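Local coordinates for protein aldehyde dehydrogenase (Burkholderia vietnamiensis, PDB 5KF0) that probably oxidises aldehydes to carboxylic acids with a nicotinamide dinucleotide cofactor, and is seen here with NADPH bound in its pocket, at residues A[414-419]-A[450-455]; A[446-451]-A[463-468]. All blocks are in the same frame, centred on the assembly; numbering follows the deposited sequence.

Interactions 1 and 2 show how one irregular loop can tie separate parts of a fold together. Their centres lie about 7 Å apart, and they share Asp450 and Asn451. Along the chain the order is 414-419, 446-451, 450-455 and 463-468. The first runs into strand 416-420 of the catalytic-domain sheet; the next two belong to the loop between strands 438-441 and 461-462; the last leads into helix 467-473. A probable hydrogen bond from Glu465 N to Tyr454 O joins the two contacts directly. The loop thus connects sheet and helix beside the NADPH pocket, and both contacts also touch a second subunit.

Interaction 1: residues A[414-419]-A[450-455]; sequences GLQAGV and DNMPYG. With NDP (NADPH dihydro-nicotinamide-adenine-dinucleotide phosphate), chain E.
Gln416 and Tyr454 meet at about a right angle where strand 416-420, in the sheet of the catalytic domain of the aldehyde dehydrogenase fold, faces a loop lining the NADPH pocket. The tight part of the contact surrounds the tyrosine ring. Gln416 OE1 lies at the ring edge, near its plane, 3.3 Å from Tyr454 CD1, while the amide plane is turned 74° from that of the ring. Two bonds from Gln416 NE2, to the carbonyls of Pro445 and Phe447, fix the rotation of the amide. Met452 comes to the same oxygen tip to tip, its CE 3.3 Å from Gln416 OE1; Leu134 of a second subunit packs on that methionine. Across the ring from CD1, Tyr454 CE2 lies 3.4 Å from NDP O7N, the carboxamide oxygen of the nicotinamide. CG of Tyr454 is anti to the backbone N (chi1 176°), and the ring beyond it lies between Gln416 and the carboxamide. Leu415 supplies the apolar packing, with CD2 approaching the ring obliquely, 3.7 Å from Tyr454 CZ.

The looser side lies toward Gly455. No direct hydrogen bond joins the two segments; a buried water bridges them, hydrogen-bonded to Gln416 OE1 at 2.8 Å, probably as donor, and accepting from Gly455 N at 3.0 Å. The contact is buried throughout, so this water is an internal bridge and not part of an open surface. Tyr454 OH, buried by the contact, has no polar partner in the model, and the methyl Leu415 CD2 lies 3.6 Å from it.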
loop_
_atom_site.group_PDB
_atom_site.type_symbol
_atom_site.label_atom_id
_atom_site.label_comp_id
_atom_site.label_asym_id
_atom_site.label_seq_id
_atom_site.Cartn_x
_atom_site.Cartn_y
_atom_site.Cartn_z
ATOM N N GLY A 414 -10.845 -25.059 -9.644
ATOM C CA GLY A 414 -11.120 -23.987 -8.706
ATOM C C GLY A 414 -10.817 -22.621 -9.289
ATOM O O GLY A 414 -9.960 -21.894 -8.768
ATOM N N LEU A 415 -11.525 -22.241 -10.351
ATOM C CA LEU A 415 -11.238 -20.952 -10.981
ATOM C C LEU A 415 -12.144 -19.883 -10.381
ATOM O O LEU A 415 -11.669 -19.063 -9.587
ATOM C CB LEU A 415 -11.370 -21.058 -12.510
ATOM C CG LEU A 415 -10.357 -20.195 -13.282
ATOM C CD1 LEU A 415 -10.396 -20.493 -14.778
ATOM C CD2 LEU A 415 -10.586 -18.706 -13.031
ATOM N N GLN A 416 -13.434 -19.867 -10.735
ATOM C CA GLN A 416 -14.380 -18.988 -10.049
ATOM C C GLN A 416 -15.666 -19.751 -9.750
ATOM O O GLN A 416 -15.983 -20.758 -10.391
ATOM C CB GLN A 416 -14.680 -17.704 -10.859
ATOM C CG GLN A 416 -13.397 -16.849 -10.994
ATOM C CD GLN A 416 -13.583 -15.398 -11.429
ATOM O OE1 GLN A 416 -12.673 -14.590 -11.227
ATOM N NE2 GLN A 416 -14.714 -15.067 -12.056
ATOM N N ALA A 417 -16.398 -19.251 -8.756
ATOM C CA ALA A 417 -17.739 -19.721 -8.418
ATOM C C ALA A 417 -18.617 -18.500 -8.190
ATOM O O ALA A 417 -18.121 -17.431 -7.838
ATOM C CB ALA A 417 -17.744 -20.606 -7.151
ATOM N N GLY A 418 -19.925 -18.664 -8.388
ATOM C CA GLY A 418 -20.880 -17.595 -8.150
ATOM C C GLY A 418 -21.933 -18.016 -7.140
ATOM O O GLY A 418 -22.317 -19.189 -7.070
ATOM N N VAL A 419 -22.404 -17.047 -6.352
ATOM C CA VAL A 419 -23.443 -17.292 -5.349
ATOM C C VAL A 419 -24.462 -16.164 -5.424
ATOM O O VAL A 419 -24.143 -15.016 -5.093
ATOM C CB VAL A 419 -22.894 -17.390 -3.916
ATOM C CG1 VAL A 419 -24.031 -17.803 -2.970
ATOM C CG2 VAL A 419 -21.725 -18.373 -3.827
ATOM N N ASP A 450 -11.328 -6.203 -16.176
ATOM C CA ASP A 450 -9.957 -6.531 -16.551
ATOM C C ASP A 450 -8.896 -6.017 -15.593
ATOM O O ASP A 450 -7.737 -6.426 -15.723
ATOM C CB ASP A 450 -9.696 -6.049 -17.977
ATOM C CG ASP A 450 -10.501 -6.845 -18.981
ATOM O OD1 ASP A 450 -10.258 -8.063 -19.085
ATOM O OD2 ASP A 450 -11.387 -6.269 -19.641
ATOM N N ASN A 451 -9.240 -5.170 -14.618
ATOM C CA ASN A 451 -8.248 -4.802 -13.617
ATOM C C ASN A 451 -8.192 -5.768 -12.440
ATOM O O ASN A 451 -7.221 -5.727 -11.679
ATOM C CB ASN A 451 -8.511 -3.385 -13.080
ATOM C CG ASN A 451 -9.843 -3.269 -12.372
ATOM O OD1 ASN A 451 -10.802 -3.958 -12.718
ATOM N ND2 ASN A 451 -9.918 -2.376 -11.382
ATOM N N MET A 452 -9.175 -6.647 -12.293
ATOM C CA MET A 452 -9.261 -7.424 -11.066
ATOM C C MET A 452 -8.248 -8.569 -11.076
ATOM O O MET A 452 -7.896 -9.091 -12.139
ATOM C CB MET A 452 -10.677 -7.972 -10.892
ATOM C CG MET A 452 -10.990 -9.269 -11.648
ATOM S SD MET A 452 -12.773 -9.593 -11.612
ATOM C CE MET A 452 -12.830 -11.379 -11.765
ATOM N N PRO A 453 -7.755 -8.981 -9.905
ATOM C CA PRO A 453 -6.948 -10.208 -9.858
ATOM C C PRO A 453 -7.776 -11.380 -10.374
ATOM O O PRO A 453 -8.954 -11.523 -10.037
ATOM C CB PRO A 453 -6.601 -10.355 -8.367
ATOM C CG PRO A 453 -7.683 -9.581 -7.648
ATOM C CD PRO A 453 -8.057 -8.447 -8.562
ATOM N N TYR A 454 -7.174 -12.194 -11.242
ATOM C CA TYR A 454 -7.945 -13.244 -11.898
ATOM C C TYR A 454 -7.087 -14.478 -12.114
ATOM O O TYR A 454 -6.004 -14.390 -12.702
ATOM C CB TYR A 454 -8.493 -12.748 -13.243
ATOM C CG TYR A 454 -9.215 -13.832 -13.993
ATOM C CD1 TYR A 454 -10.509 -14.185 -13.639
ATOM C CD2 TYR A 454 -8.598 -14.526 -15.029
ATOM C CE1 TYR A 454 -11.187 -15.180 -14.313
ATOM C CE2 TYR A 454 -9.278 -15.534 -15.715
ATOM C CZ TYR A 454 -10.570 -15.848 -15.344
ATOM O OH TYR A 454 -11.268 -16.833 -16.020
ATOM N N GLY A 455 -7.581 -15.628 -11.669
ATOM C CA GLY A 455 -6.841 -16.856 -11.876
ATOM C C GLY A 455 -7.433 -17.977 -11.053
ATOM O O GLY A 455 -8.434 -17.804 -10.356
HETATM P PA NDP E . -5.107 -25.483 -25.633
HETATM O O1A NDP E . -4.467 -25.928 -24.361
HETATM O O2A NDP E . -5.504 -26.653 -26.534
HETATM O O5B NDP E . -4.178 -24.493 -26.460
HETATM C C5B NDP E . -3.821 -23.236 -25.832
HETATM C C4B NDP E . -2.544 -22.732 -26.451
HETATM O O4B NDP E . -1.451 -23.599 -26.075
HETATM C C3B NDP E . -2.540 -22.692 -27.985
HETATM O O3B NDP E . -1.764 -21.589 -28.447
HETATM C C2B NDP E . -1.833 -24.004 -28.326
HETATM O O2B NDP E . -1.193 -24.024 -29.619
HETATM C C1B NDP E . -0.767 -23.992 -27.246
HETATM N N9A NDP E . -0.134 -25.284 -27.009
HETATM C C8A NDP E . -0.724 -26.505 -26.819
HETATM N N7A NDP E . 0.126 -27.473 -26.565
HETATM C C5A NDP E . 1.359 -26.843 -26.594
HETATM C C6A NDP E . 2.673 -27.311 -26.391
HETATM N N6A NDP E . 2.980 -28.590 -26.140
HETATM N N1A NDP E . 3.679 -26.411 -26.471
HETATM C C2A NDP E . 3.386 -25.138 -26.744
HETATM N N3A NDP E . 2.192 -24.580 -26.961
HETATM C C4A NDP E . 1.215 -25.493 -26.871
HETATM O O3 NDP E . -6.388 -24.611 -25.287
HETATM P PN NDP E . -7.528 -23.956 -26.184
HETATM O O1N NDP E . -6.917 -23.055 -27.193
HETATM O O2N NDP E . -8.371 -25.084 -26.721
HETATM O O5D NDP E . -8.373 -23.075 -25.172
HETATM C C5D NDP E . -9.352 -23.589 -24.254
HETATM C C4D NDP E . -8.706 -23.779 -22.905
HETATM O O4D NDP E . -8.167 -22.515 -22.432
HETATM C C3D NDP E . -9.698 -24.255 -21.840
HETATM O O3D NDP E . -9.157 -25.263 -20.995
HETATM C C2D NDP E . -10.003 -22.963 -21.084
HETATM O O2D NDP E . -10.500 -23.108 -19.758
HETATM C C1D NDP E . -8.644 -22.278 -21.121
HETATM N N1N NDP E . -8.840 -20.854 -20.877
HETATM C C2N NDP E . -8.309 -20.235 -19.770
HETATM C C3N NDP E . -8.606 -18.964 -19.435
HETATM C C7N NDP E . -7.963 -18.272 -18.285
HETATM O O7N NDP E . -7.769 -17.051 -18.378
HETATM N N7N NDP E . -7.685 -18.965 -17.183
HETATM C C4N NDP E . -9.634 -18.215 -20.204
HETATM C C5N NDP E . -9.875 -18.844 -21.534
HETATM C C6N NDP E . -9.542 -20.099 -21.771
HETATM P P2B NDP E . -2.015 -24.465 -30.968
HETATM O O1X NDP E . -3.447 -24.597 -30.608
HETATM O O2X NDP E . -1.655 -23.388 -31.948
HETATM O O3X NDP E . -1.412 -25.777 -31.422
HETATM O O HOH W 1 -10.245 -15.585 -10.312
#

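Interaction 2: residues A[446-451]-A[463-468]; sequences SFRVDN and GREGIR. With ACT (acetate ion), chain H.
Arg448 NH1 is gripped by two groups, an acetate and the water that carries its reach across to Glu465. The acetate, probably from the crystallisation liquor, accepts through OXT at 3.1 Å from Arg448 NH1, with an N-H...acceptor angle of 148°. The water accepts from the same Arg448 NH1 at 2.9 Å and donates to Glu465 OE1 at 2.8 Å. Arginine and glutamate are therefore linked through solvent, their opposite charges standing beyond salt-bridge distance although the guanidinium and carboxylate planes are only 30° apart. The other carboxylate oxygen, Glu465 OE2, has a salt bridge to Lys171, which probably helps to balance its charge. Arg448 gets its guanidinium this far on a chain fully extended from CG to NE, and the group also packs against Tyr454. Its second terminal nitrogen, NH2, lies 3.7 Å from Gly466 N, which sits at the guanidinium edge, in its plane.

Gly466 is the N-cap residue of helix 467-473, and the loop after strand 438-441 packs against this helix start. With phi at 94° a side chain would collide with the carbonyl O of Glu465, so glycine fits here, and the backbone of 450-451 comes close: Asp450 O is 3.7 Å from Gly466 CA. The next carbonyl of the loop serves the first helical turn indirectly. A water donates to Asn451 O at 2.8 Å and accepts from Arg468 N at 3.0 Å, giving that backbone N-H a partner. The side chains of 450-451 turn to other tasks: Asp450 OD2 forms a salt bridge with Arg112, OD1 accepts hydrogen bonds from His170 and Asn166, and Asn451 donates through ND2 to Asn133 O of a second subunit.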
loop_
_atom_site.group_PDB
_atom_site.type_symbol
_atom_site.label_atom_id
_atom_site.label_comp_id
_atom_site.label_asym_id
_atom_site.label_seq_id
_atom_site.Cartn_x
_atom_site.Cartn_y
_atom_site.Cartn_z
ATOM N N SER A 446 -19.003 -16.326 -14.327
ATOM C CA SER A 446 -18.528 -15.917 -15.642
ATOM C C SER A 446 -18.137 -14.443 -15.716
ATOM O O SER A 446 -17.687 -14.012 -16.785
ATOM C CB SER A 446 -19.612 -16.240 -16.672
ATOM O OG SER A 446 -20.101 -17.551 -16.441
ATOM N N PHE A 447 -18.257 -13.677 -14.627
ATOM C CA PHE A 447 -17.925 -12.255 -14.648
ATOM C C PHE A 447 -16.430 -12.030 -14.433
ATOM O O PHE A 447 -15.825 -12.618 -13.528
ATOM C CB PHE A 447 -18.708 -11.497 -13.568
ATOM C CG PHE A 447 -18.303 -10.056 -13.445
ATOM C CD1 PHE A 447 -18.832 -9.110 -14.313
ATOM C CD2 PHE A 447 -17.371 -9.650 -12.503
ATOM C CE1 PHE A 447 -18.438 -7.776 -14.227
ATOM C CE2 PHE A 447 -16.978 -8.321 -12.424
ATOM C CZ PHE A 447 -17.520 -7.391 -13.281
ATOM N N ARG A 448 -15.850 -11.149 -15.254
ATOM C CA ARG A 448 -14.493 -10.646 -15.075
ATOM C C ARG A 448 -14.439 -9.197 -15.543
ATOM O O ARG A 448 -15.016 -8.851 -16.576
ATOM C CB ARG A 448 -13.473 -11.470 -15.868
ATOM C CG ARG A 448 -12.027 -10.943 -15.731
ATOM C CD ARG A 448 -11.069 -11.772 -16.576
ATOM N NE ARG A 448 -9.684 -11.373 -16.352
ATOM C CZ ARG A 448 -8.641 -11.932 -16.955
ATOM N NH1 ARG A 448 -8.824 -12.886 -17.870
ATOM N NH2 ARG A 448 -7.414 -11.540 -16.641
ATOM N N VAL A 449 -13.766 -8.356 -14.771
ATOM C CA VAL A 449 -13.414 -7.007 -15.201
ATOM C C VAL A 449 -11.892 -6.922 -15.202
ATOM O O VAL A 449 -11.225 -7.546 -14.368
ATOM C CB VAL A 449 -14.095 -5.935 -14.311
ATOM C CG1 VAL A 449 -13.759 -6.121 -12.842
ATOM C CG2 VAL A 449 -13.779 -4.519 -14.786
ATOM N N ASP A 450 -11.328 -6.203 -16.176
ATOM C CA ASP A 450 -9.957 -6.531 -16.551
ATOM C C ASP A 450 -8.896 -6.017 -15.593
ATOM O O ASP A 450 -7.737 -6.426 -15.723
ATOM C CB ASP A 450 -9.696 -6.049 -17.977
ATOM C CG ASP A 450 -10.501 -6.845 -18.981
ATOM O OD1 ASP A 450 -10.258 -8.063 -19.085
ATOM O OD2 ASP A 450 -11.387 -6.269 -19.641
ATOM N N ASN A 451 -9.240 -5.170 -14.618
ATOM C CA ASN A 451 -8.248 -4.802 -13.617
ATOM C C ASN A 451 -8.192 -5.768 -12.440
ATOM O O ASN A 451 -7.221 -5.727 -11.679
ATOM C CB ASN A 451 -8.511 -3.385 -13.080
ATOM C CG ASN A 451 -9.843 -3.269 -12.372
ATOM O OD1 ASN A 451 -10.802 -3.958 -12.718
ATOM N ND2 ASN A 451 -9.918 -2.376 -11.382
ATOM N N GLY A 463 -0.998 -18.621 -10.137
ATOM C CA GLY A 463 -0.731 -17.200 -10.297
ATOM C C GLY A 463 -1.984 -16.435 -10.705
ATOM O O GLY A 463 -3.077 -16.990 -10.845
ATOM N N ARG A 464 -1.818 -15.116 -10.867
ATOM C CA ARG A 464 -2.945 -14.258 -11.226
ATOM C C ARG A 464 -2.599 -13.324 -12.374
ATOM O O ARG A 464 -1.481 -12.811 -12.454
ATOM C CB ARG A 464 -3.411 -13.390 -10.053
ATOM C CG ARG A 464 -3.912 -14.204 -8.853
ATOM C CD ARG A 464 -5.270 -14.870 -9.138
ATOM N NE ARG A 464 -5.699 -15.550 -7.916
ATOM C CZ ARG A 464 -5.219 -16.722 -7.509
ATOM N NH1 ARG A 464 -4.347 -17.403 -8.255
ATOM N NH2 ARG A 464 -5.635 -17.231 -6.357
ATOM N N GLU A 465 -3.584 -13.080 -13.238
ATOM C CA GLU A 465 -3.526 -11.988 -14.198
ATOM C C GLU A 465 -4.467 -10.877 -13.731
ATOM O O GLU A 465 -4.932 -10.879 -12.580
ATOM C CB GLU A 465 -3.817 -12.503 -15.614
ATOM C CG GLU A 465 -2.607 -13.272 -16.161
ATOM C CD GLU A 465 -2.742 -13.693 -17.606
ATOM O OE1 GLU A 465 -3.884 -13.752 -18.115
ATOM O OE2 GLU A 465 -1.703 -13.993 -18.228
ATOM N N GLY A 466 -4.724 -9.908 -14.614
ATOM C CA GLY A 466 -5.115 -8.582 -14.162
ATOM C C GLY A 466 -3.853 -7.743 -14.097
ATOM O O GLY A 466 -2.832 -8.229 -13.614
ATOM N N ILE A 467 -3.893 -6.507 -14.600
ATOM C CA ILE A 467 -2.659 -5.819 -14.994
ATOM C C ILE A 467 -1.662 -5.730 -13.839
ATOM O O ILE A 467 -0.477 -6.043 -14.006
ATOM C CB ILE A 467 -2.968 -4.424 -15.551
ATOM C CG1 ILE A 467 -3.779 -4.525 -16.850
ATOM C CG2 ILE A 467 -1.650 -3.649 -15.744
ATOM C CD1 ILE A 467 -3.130 -5.381 -17.937
ATOM N N ARG A 468 -2.103 -5.251 -12.671
ATOM C CA ARG A 468 -1.184 -5.116 -11.535
ATOM C C ARG A 468 -0.475 -6.425 -11.221
ATOM O O ARG A 468 0.717 -6.435 -10.884
ATOM C CB ARG A 468 -1.939 -4.657 -10.284
ATOM C CG ARG A 468 -2.377 -3.216 -10.293
ATOM C CD ARG A 468 -3.261 -2.934 -9.081
ATOM N NE ARG A 468 -2.656 -3.445 -7.852
ATOM C CZ ARG A 468 -3.294 -3.528 -6.685
ATOM N NH1 ARG A 468 -4.555 -3.126 -6.589
ATOM N NH2 ARG A 468 -2.676 -4.011 -5.620
HETATM C C ACT H . -12.446 -13.745 -19.241
HETATM O O ACT H . -13.527 -13.117 -19.440
HETATM O OXT ACT H . -11.379 -13.173 -19.562
HETATM C CH3 ACT H . -12.403 -15.115 -18.641
HETATM O O HOH W 2 -6.501 -14.538 -17.717
HETATM O O HOH W 3 -4.922 -4.291 -12.423
#